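Local coordinates for PILD processed protein (Shewanella oneidensis, PDB 4D40) that is a type IV pilin, probably a subunit that assembles into pilus fibres and may serve in cell adhesion, at residues 11-16 / 57-62; 40-45 / 63-68. All coordinates share one frame; numbering follows the deposited sequence.

Contact 1 (11-16 / 57-62); sequences QYLVTS and LKAVPT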
ATOM      1  N   GLN A  11      -3.331  -5.878  -4.323  1.00 23.69           N
ATOM      2  CA  GLN A  11      -2.802  -7.157  -3.866  1.00 25.15           C
ATOM      3  C   GLN A  11      -1.380  -7.002  -3.356  1.00 25.06           C
ATOM      4  O   GLN A  11      -0.983  -7.664  -2.403  1.00 25.26           O
ATOM      5  CB  GLN A  11      -2.846  -8.187  -4.990  1.00 26.95           C
ATOM      6  CG  GLN A  11      -4.238  -8.695  -5.302  1.00 36.94           C
ATOM      7  CD  GLN A  11      -4.251  -9.663  -6.471  1.00 53.24           C
ATOM      8  OE1 GLN A  11      -4.026  -9.273  -7.616  1.00 48.61           O
ATOM      9  NE2 GLN A  11      -4.505 -10.933  -6.183  1.00 70.34           N
ATOM     10  N   TYR A  12      -0.625  -6.103  -3.978  1.00 23.60           N
ATOM     11  CA  TYR A  12       0.769  -5.902  -3.608  1.00 22.82           C
ATOM     12  C   TYR A  12       0.866  -5.118  -2.311  1.00 20.09           C
ATOM     13  O   TYR A  12       1.759  -5.371  -1.504  1.00 23.57           O
ATOM     14  CB  TYR A  12       1.521  -5.180  -4.722  1.00 22.63           C
ATOM     15  CG  TYR A  12       2.995  -4.999  -4.453  1.00 28.65           C
ATOM     16  CD1 TYR A  12       3.817  -6.090  -4.243  1.00 29.48           C
ATOM     17  CD2 TYR A  12       3.569  -3.735  -4.432  1.00 28.75           C
ATOM     18  CE1 TYR A  12       5.165  -5.935  -4.004  1.00 30.48           C
ATOM     19  CE2 TYR A  12       4.921  -3.572  -4.197  1.00 31.26           C
ATOM     20  CZ  TYR A  12       5.713  -4.677  -3.985  1.00 29.45           C
ATOM     21  OH  TYR A  12       7.061  -4.527  -3.755  1.00 31.89           O
ATOM     22  N   LEU A  13      -0.040  -4.163  -2.119  1.00 20.57           N
ATOM     23  CA  LEU A  13      -0.107  -3.434  -0.852  1.00 18.46           C
ATOM     24  C   LEU A  13      -0.404  -4.412   0.274  1.00 20.26           C
ATOM     25  O   LEU A  13       0.148  -4.288   1.367  1.00 20.66           O
ATOM     26  CB  LEU A  13      -1.168  -2.338  -0.896  1.00 20.44           C
ATOM     27  CG  LEU A  13      -0.872  -1.176  -1.854  1.00 22.74           C
ATOM     28  CD1 LEU A  13      -2.069  -0.254  -1.952  1.00 22.82           C
ATOM     29  CD2 LEU A  13       0.336  -0.408  -1.393  1.00 21.79           C
ATOM     30  N   VAL A  14      -1.261  -5.389  -0.007  1.00 19.54           N
ATOM     31  CA  VAL A  14      -1.674  -6.349   1.017  1.00 19.47           C
ATOM     32  C   VAL A  14      -0.513  -7.257   1.414  1.00 25.02           C
ATOM     33  O   VAL A  14      -0.243  -7.422   2.602  1.00 21.54           O
ATOM     34  CB  VAL A  14      -2.887  -7.180   0.540  1.00 21.90           C
ATOM     35  CG1 VAL A  14      -3.110  -8.422   1.414  1.00 22.53           C
ATOM     36  CG2 VAL A  14      -4.129  -6.308   0.547  1.00 24.11           C
ATOM     37  N   THR A  15       0.194  -7.831   0.445  1.00 24.14           N
ATOM     38  CA  THR A  15       1.296  -8.722   0.801  1.00 23.91           C
ATOM     39  C   THR A  15       2.408  -7.901   1.463  1.00 23.49           C
ATOM     40  O   THR A  15       3.134  -8.403   2.322  1.00 22.41           O
ATOM     41  CB  THR A  15       1.833  -9.506  -0.412  1.00 33.16           C
ATOM     42  OG1 THR A  15       2.165  -8.607  -1.469  1.00 32.12           O
ATOM     43  CG2 THR A  15       0.789 -10.495  -0.901  1.00 39.01           C
ATOM     44  N   SER A  16       2.511  -6.628   1.097  1.00 20.30           N
ATOM     45  CA  SER A  16       3.471  -5.742   1.751  1.00 17.53           C
ATOM     46  C   SER A  16       3.100  -5.502   3.210  1.00 18.14           C
ATOM     47  O   SER A  16       3.970  -5.519   4.082  1.00 18.07           O
ATOM     48  CB  SER A  16       3.569  -4.415   1.008  1.00 18.57           C
ATOM     49  OG  SER A  16       4.127  -4.622  -0.286  1.00 21.59           O
ATOM     50  N   LEU A  57       1.011   2.622   3.646  1.00 16.45           N
ATOM     51  CA  LEU A  57       1.456   2.130   2.345  1.00 17.67           C
ATOM     52  C   LEU A  57       0.616   2.812   1.284  1.00 18.92           C
ATOM     53  O   LEU A  57      -0.608   2.875   1.421  1.00 18.74           O
ATOM     54  CB  LEU A  57       1.301   0.610   2.240  1.00 19.14           C
ATOM     55  CG  LEU A  57       2.340  -0.247   2.953  1.00 17.41           C
ATOM     56  CD1 LEU A  57       1.842  -1.690   3.082  1.00 21.30           C
ATOM     57  CD2 LEU A  57       3.659  -0.199   2.199  1.00 19.64           C
ATOM     58  N   LYS A  58       1.248   3.333   0.232  1.00 18.07           N
ATOM     59  CA  LYS A  58       0.485   3.962  -0.835  1.00 16.36           C
ATOM     60  C   LYS A  58       0.890   3.448  -2.197  1.00 21.33           C
ATOM     61  O   LYS A  58       2.043   3.078  -2.423  1.00 21.59           O
ATOM     62  CB  LYS A  58       0.645   5.481  -0.821  1.00 20.88           C
ATOM     63  CG  LYS A  58       0.151   6.140   0.453  1.00 21.48           C
ATOM     64  CD  LYS A  58       0.185   7.651   0.327  1.00 27.58           C
ATOM     65  CE  LYS A  58      -0.659   8.310   1.394  1.00 35.29           C
ATOM     66  NZ  LYS A  58      -0.045   8.119   2.727  1.00 33.06           N
ATOM     67  N   ALA A  59      -0.090   3.448  -3.092  1.00 21.44           N
ATOM     68  CA  ALA A  59       0.121   3.174  -4.505  1.00 18.19           C
ATOM     69  C   ALA A  59      -0.404   4.356  -5.298  1.00 16.96           C
ATOM     70  O   ALA A  59      -1.613   4.583  -5.362  1.00 20.45           O
ATOM     71  CB  ALA A  59      -0.580   1.897  -4.916  1.00 18.31           C
ATOM     72  N   VAL A  60       0.515   5.114  -5.888  1.00 18.98           N
ATOM     73  CA  VAL A  60       0.169   6.325  -6.625  1.00 19.31           C
ATOM     74  C   VAL A  60       0.185   6.041  -8.112  1.00 20.02           C
ATOM     75  O   VAL A  60       1.238   5.722  -8.657  1.00 23.73           O
ATOM     76  CB  VAL A  60       1.149   7.476  -6.317  1.00 22.02           C
ATOM     77  CG1 VAL A  60       0.794   8.722  -7.130  1.00 26.06           C
ATOM     78  CG2 VAL A  60       1.149   7.789  -4.831  1.00 22.32           C
ATOM     79  N   PRO A  61      -0.972   6.170  -8.777  1.00 21.43           N
ATOM     80  CA  PRO A  61      -0.964   5.904 -10.221  1.00 22.05           C
ATOM     81  C   PRO A  61      -0.105   6.890 -11.002  1.00 23.63           C
ATOM     82  O   PRO A  61      -0.016   8.060 -10.643  1.00 29.16           O
ATOM     83  CB  PRO A  61      -2.440   6.035 -10.608  1.00 27.74           C
ATOM     84  CG  PRO A  61      -3.030   6.922  -9.571  1.00 27.33           C
ATOM     85  CD  PRO A  61      -2.306   6.584  -8.303  1.00 23.81           C
ATOM     86  N   THR A  62       0.540   6.391 -12.051  1.00 24.83           N
ATOM     87  CA  THR A  62       1.245   7.234 -13.004  1.00 27.12           C
ATOM     88  C   THR A  62       0.234   7.801 -13.991  1.00 30.50           C
ATOM     89  O   THR A  62      -0.932   7.416 -13.983  1.00 30.97           O
ATOM     90  CB  THR A  62       2.318   6.448 -13.768  1.00 30.81           C
ATOM     91  OG1 THR A  62       1.680   5.472 -14.595  1.00 29.34           O
ATOM     92  CG2 THR A  62       3.273   5.748 -12.809  1.00 30.62           C
TER
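Leu13 of helix 2-27 points toward strand 55-61 and spreads its two methyls along it. Its CG lies anti to the carbonyl carbon (chi1 -67°), and the outer torsion is extended, so the branches reach different residues. CD2 sits 3.9 Å from CB of Leu57, with the carbonyl carbon of Lys58 close by. CD1 goes further along the strand and meets CB of Ala59 at 4.0 Å. Leu57 points back at the helix. The two leucines do not meet tip to tip; they slide past each other in opposite directions. Leu57 CD1 therefore ends on the helix backbone, 3.5 Å from O of Leu13, and touches CB of Ser16 at 3.8 Å. Ser16 offers only its carbon here. Its hydroxyl turns back along the helix and donates to O of Tyr12 at 2.8 Å, from above the carbonyl plane. The same oxygen also accepts from N of Ser16, so two donors grip it. OG lies over the centre of the Tyr12 ring. Leu72 and Trp87 also touch Leu13, while Ala17 and Leu20 touch Leu57. The helix and strand segments run nearly antiparallel, at 160°, with axes 9.0 Å apart. This buried apolar layer between the long N-terminal helix and an antiparallel sheet is the core of the type IV pilin fold.

Contact 2 (40-45 / 63-68); sequences PYYSFS and NRQSDP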
ATOM      1  N   PRO A  40       5.191   0.428 -14.337  1.00 26.42           N
ATOM      2  CA  PRO A  40       4.871   1.571 -15.198  1.00 29.30           C
ATOM      3  C   PRO A  40       3.566   2.271 -14.813  1.00 29.39           C
ATOM      4  O   PRO A  40       3.318   3.384 -15.286  1.00 28.89           O
ATOM      5  CB  PRO A  40       4.751   0.937 -16.584  1.00 32.45           C
ATOM      6  CG  PRO A  40       5.561  -0.313 -16.503  1.00 36.73           C
ATOM      7  CD  PRO A  40       5.378  -0.812 -15.110  1.00 30.35           C
ATOM      8  N   TYR A  41       2.770   1.634 -13.956  1.00 27.50           N
ATOM      9  CA  TYR A  41       1.417   2.094 -13.655  1.00 31.59           C
ATOM     10  C   TYR A  41       1.236   2.640 -12.243  1.00 22.93           C
ATOM     11  O   TYR A  41       0.365   3.486 -12.022  1.00 23.52           O
ATOM     12  CB  TYR A  41       0.433   0.950 -13.873  1.00 23.76           C
ATOM     13  CG  TYR A  41       0.471   0.411 -15.279  1.00 26.34           C
ATOM     14  CD1 TYR A  41      -0.151   1.095 -16.308  1.00 31.65           C
ATOM     15  CD2 TYR A  41       1.125  -0.774 -15.573  1.00 33.34           C
ATOM     16  CE1 TYR A  41      -0.127   0.616 -17.598  1.00 38.94           C
ATOM     17  CE2 TYR A  41       1.156  -1.265 -16.867  1.00 32.11           C
ATOM     18  CZ  TYR A  41       0.526  -0.562 -17.871  1.00 38.21           C
ATOM     19  OH  TYR A  41       0.537  -1.033 -19.160  1.00 41.80           O
ATOM     20  N   TYR A  42       2.047   2.168 -11.303  1.00 23.15           N
ATOM     21  CA  TYR A  42       1.973   2.640  -9.925  1.00 21.35           C
ATOM     22  C   TYR A  42       3.347   2.816  -9.304  1.00 21.50           C
ATOM     23  O   TYR A  42       4.273   2.043  -9.568  1.00 22.52           O
ATOM     24  CB  TYR A  42       1.163   1.674  -9.040  1.00 19.89           C
ATOM     25  CG  TYR A  42      -0.330   1.725  -9.270  1.00 19.66           C
ATOM     26  CD1 TYR A  42      -1.131   2.618  -8.572  1.00 19.05           C
ATOM     27  CD2 TYR A  42      -0.937   0.871 -10.173  1.00 20.65           C
ATOM     28  CE1 TYR A  42      -2.497   2.675  -8.788  1.00 19.10           C
ATOM     29  CE2 TYR A  42      -2.297   0.917 -10.400  1.00 22.98           C
ATOM     30  CZ  TYR A  42      -3.073   1.815  -9.700  1.00 20.07           C
ATOM     31  OH  TYR A  42      -4.426   1.856  -9.923  1.00 22.12           O
ATOM     32  N   SER A  43       3.451   3.838  -8.462  1.00 20.83           N
ATOM     33  CA  SER A  43       4.621   4.067  -7.635  1.00 20.93           C
ATOM     34  C   SER A  43       4.232   3.776  -6.200  1.00 19.15           C
ATOM     35  O   SER A  43       3.270   4.349  -5.695  1.00 22.71           O
ATOM     36  CB  SER A  43       5.120   5.502  -7.787  1.00 24.13           C
ATOM     37  OG  SER A  43       5.442   5.769  -9.134  1.00 26.84           O
ATOM     38  N   PHE A  44       4.971   2.877  -5.556  1.00 22.15           N
ATOM     39  CA  PHE A  44       4.634   2.440  -4.199  1.00 17.57           C
ATOM     40  C   PHE A  44       5.545   3.077  -3.156  1.00 21.19           C
ATOM     41  O   PHE A  44       6.744   3.250  -3.391  1.00 24.05           O
ATOM     42  CB  PHE A  44       4.723   0.919  -4.097  1.00 20.26           C
ATOM     43  CG  PHE A  44       3.783   0.195  -5.012  1.00 23.82           C
ATOM     44  CD1 PHE A  44       2.490  -0.104  -4.610  1.00 22.52           C
ATOM     45  CD2 PHE A  44       4.189  -0.188  -6.279  1.00 25.31           C
ATOM     46  CE1 PHE A  44       1.624  -0.777  -5.455  1.00 19.12           C
ATOM     47  CE2 PHE A  44       3.330  -0.861  -7.121  1.00 24.56           C
ATOM     48  CZ  PHE A  44       2.042  -1.150  -6.709  1.00 21.05           C
ATOM     49  N   SER A  45       4.972   3.423  -2.005  1.00 21.05           N
ATOM     50  CA  SER A  45       5.743   4.011  -0.922  1.00 20.48           C
ATOM     51  C   SER A  45       5.314   3.446   0.424  1.00 22.45           C
ATOM     52  O   SER A  45       4.167   3.043   0.600  1.00 19.15           O
ATOM     53  CB  SER A  45       5.592   5.538  -0.916  1.00 24.05           C
ATOM     54  OG  SER A  45       4.243   5.928  -0.677  1.00 26.33           O
ATOM     55  N   ASN A  63       0.680   8.709 -14.851  1.00 42.61           N
ATOM     56  CA  ASN A  63      -0.188   9.245 -15.897  1.00 51.73           C
ATOM     57  C   ASN A  63      -0.676   8.145 -16.844  1.00 43.84           C
ATOM     58  O   ASN A  63      -1.715   8.283 -17.489  1.00 50.52           O
ATOM     59  CB  ASN A  63       0.538  10.341 -16.683  1.00 56.58           C
ATOM     60  CG  ASN A  63       1.956   9.955 -17.055  1.00 92.19           C
ATOM     61  OD1 ASN A  63       2.345   8.793 -16.947  1.00 91.60           O
ATOM     62  ND2 ASN A  63       2.740  10.934 -17.493  1.00126.64           N
ATOM     63  N   ARG A  64       0.074   7.047 -16.905  1.00 41.92           N
ATOM     64  CA  ARG A  64      -0.258   5.913 -17.763  1.00 44.64           C
ATOM     65  C   ARG A  64      -1.402   5.057 -17.213  1.00 36.83           C
ATOM     66  O   ARG A  64      -1.863   4.131 -17.876  1.00 40.30           O
ATOM     67  CB  ARG A  64       0.981   5.037 -17.962  1.00 42.39           C
ATOM     68  CG  ARG A  64       2.161   5.789 -18.549  1.00 72.41           C
ATOM     69  CD  ARG A  64       3.417   4.943 -18.594  1.00 97.91           C
ATOM     70  NE  ARG A  64       4.610   5.779 -18.715  1.00109.89           N
ATOM     71  CZ  ARG A  64       5.330   6.225 -17.687  1.00 99.09           C
ATOM     72  NH1 ARG A  64       5.001   5.912 -16.437  1.00 56.42           N
ATOM     73  NH2 ARG A  64       6.394   6.985 -17.912  1.00124.17           N
ATOM     74  N   GLN A  65      -1.855   5.373 -16.002  1.00 29.54           N
ATOM     75  CA  GLN A  65      -2.875   4.584 -15.322  1.00 32.88           C
ATOM     76  C   GLN A  65      -4.058   5.477 -14.965  1.00 29.47           C
ATOM     77  O   GLN A  65      -4.126   6.021 -13.869  1.00 29.73           O
ATOM     78  CB  GLN A  65      -2.265   3.931 -14.080  1.00 28.29           C
ATOM     79  CG  GLN A  65      -3.240   3.245 -13.116  1.00 26.91           C
ATOM     80  CD  GLN A  65      -3.926   2.024 -13.699  1.00 27.86           C
ATOM     81  OE1 GLN A  65      -3.707   1.649 -14.847  1.00 28.18           O
ATOM     82  NE2 GLN A  65      -4.768   1.388 -12.887  1.00 27.96           N
ATOM     83  N   SER A  66      -4.989   5.622 -15.902  1.00 30.34           N
ATOM     84  CA  SER A  66      -6.062   6.603 -15.774  1.00 35.42           C
ATOM     85  C   SER A  66      -7.245   5.994 -15.050  1.00 29.43           C
ATOM     86  O   SER A  66      -8.315   5.801 -15.631  1.00 32.58           O
ATOM     87  CB  SER A  66      -6.493   7.119 -17.147  1.00 44.10           C
ATOM     88  OG  SER A  66      -6.958   6.057 -17.960  1.00 50.63           O
ATOM     89  N   ASP A  67      -7.041   5.709 -13.769  1.00 30.84           N
ATOM     90  CA  ASP A  67      -8.028   5.006 -12.971  1.00 30.07           C
ATOM     91  C   ASP A  67      -8.728   5.946 -11.986  1.00 31.08           C
ATOM     92  O   ASP A  67      -8.073   6.747 -11.327  1.00 29.83           O
ATOM     93  CB  ASP A  67      -7.355   3.864 -12.225  1.00 30.85           C
ATOM     94  CG  ASP A  67      -8.326   3.067 -11.426  1.00 32.29           C
ATOM     95  OD1 ASP A  67      -8.970   2.171 -12.009  1.00 34.27           O
ATOM     96  OD2 ASP A  67      -8.457   3.357 -10.224  1.00 27.77           O
ATOM     97  N   PRO A  68     -10.065   5.850 -11.878  1.00 29.32           N
ATOM     98  CA  PRO A  68     -10.821   6.818 -11.070  1.00 28.72           C
ATOM     99  C   PRO A  68     -10.648   6.692  -9.550  1.00 29.15           C
ATOM    100  O   PRO A  68     -11.141   7.556  -8.823  1.00 32.84           O
ATOM    101  CB  PRO A  68     -12.274   6.539 -11.473  1.00 30.76           C
ATOM    102  CG  PRO A  68     -12.277   5.126 -11.938  1.00 33.11           C
ATOM    103  CD  PRO A  68     -10.956   4.933 -12.611  1.00 34.37           C
TER
HETATM  104  O   HOH W   1      -6.011   3.590  -8.774  1.00 24.36           O
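At one end of the pilin sheet, the loop that follows strand 55-61 folds back against the start of strand 42-48. Gln65 is the main link. Its CG is anti to the backbone N (chi1 171°), and the chain then bends, which brings the amide to the end of the Tyr42 side chain. NE2 donates to OH of Tyr42 at 3.0 Å, with the oxygen near the amide plane; it also donates to O of Lys2. The ring and amide planes are 58° apart. CB of Gln65 rests 3.4 Å from O of Tyr41. Tyr42 OH donates in turn to a water at 2.6 Å, and this water donates to OD2 of Asp67, which also accepts from N of Cys69. Arg64, poorly ordered, reaches NH1 to O of Pro40 at 3.2 Å, on a carbonyl lone pair. The Tyr41 ring meets O of Arg64 at its edge. An alanine in place of Gln65 would probably loosen the loop, since the bonds to Tyr42 OH, Lys2 O and Arg5 NE would go. The start of helix 2-27 lies alongside: NE of Arg5 hydrogen-bonds OE1 of Gln65, and NE of Arg6 forms a salt bridge with OD2 of Asp67. Tyr42 also packs on Ala59 and Pro61 of strand 55-61.

Overall arrangement
The centres of contacts 1 and 2 lie about 10 Å apart. The centre of contact 1 lies about 3 Å from the centre of the chain, that of contact 2 about 13 Å. Strands 42-48 and 55-61, antiparallel neighbours in one sheet, join them. Val60 N lies 2.9 Å from Ser43 O, a probable hydrogen bond between the strands. Past the strand end, Thr62 OG1 probably bonds Pro40 O at 2.7 Å. Side chains join them too: CE1 of Phe44 packs on CB of Ala59 at 3.5 Å. Both contacts lean on helix 2-27, contact 1 through apolar side chains and contact 2 largely through polar and charged groups nearer its start.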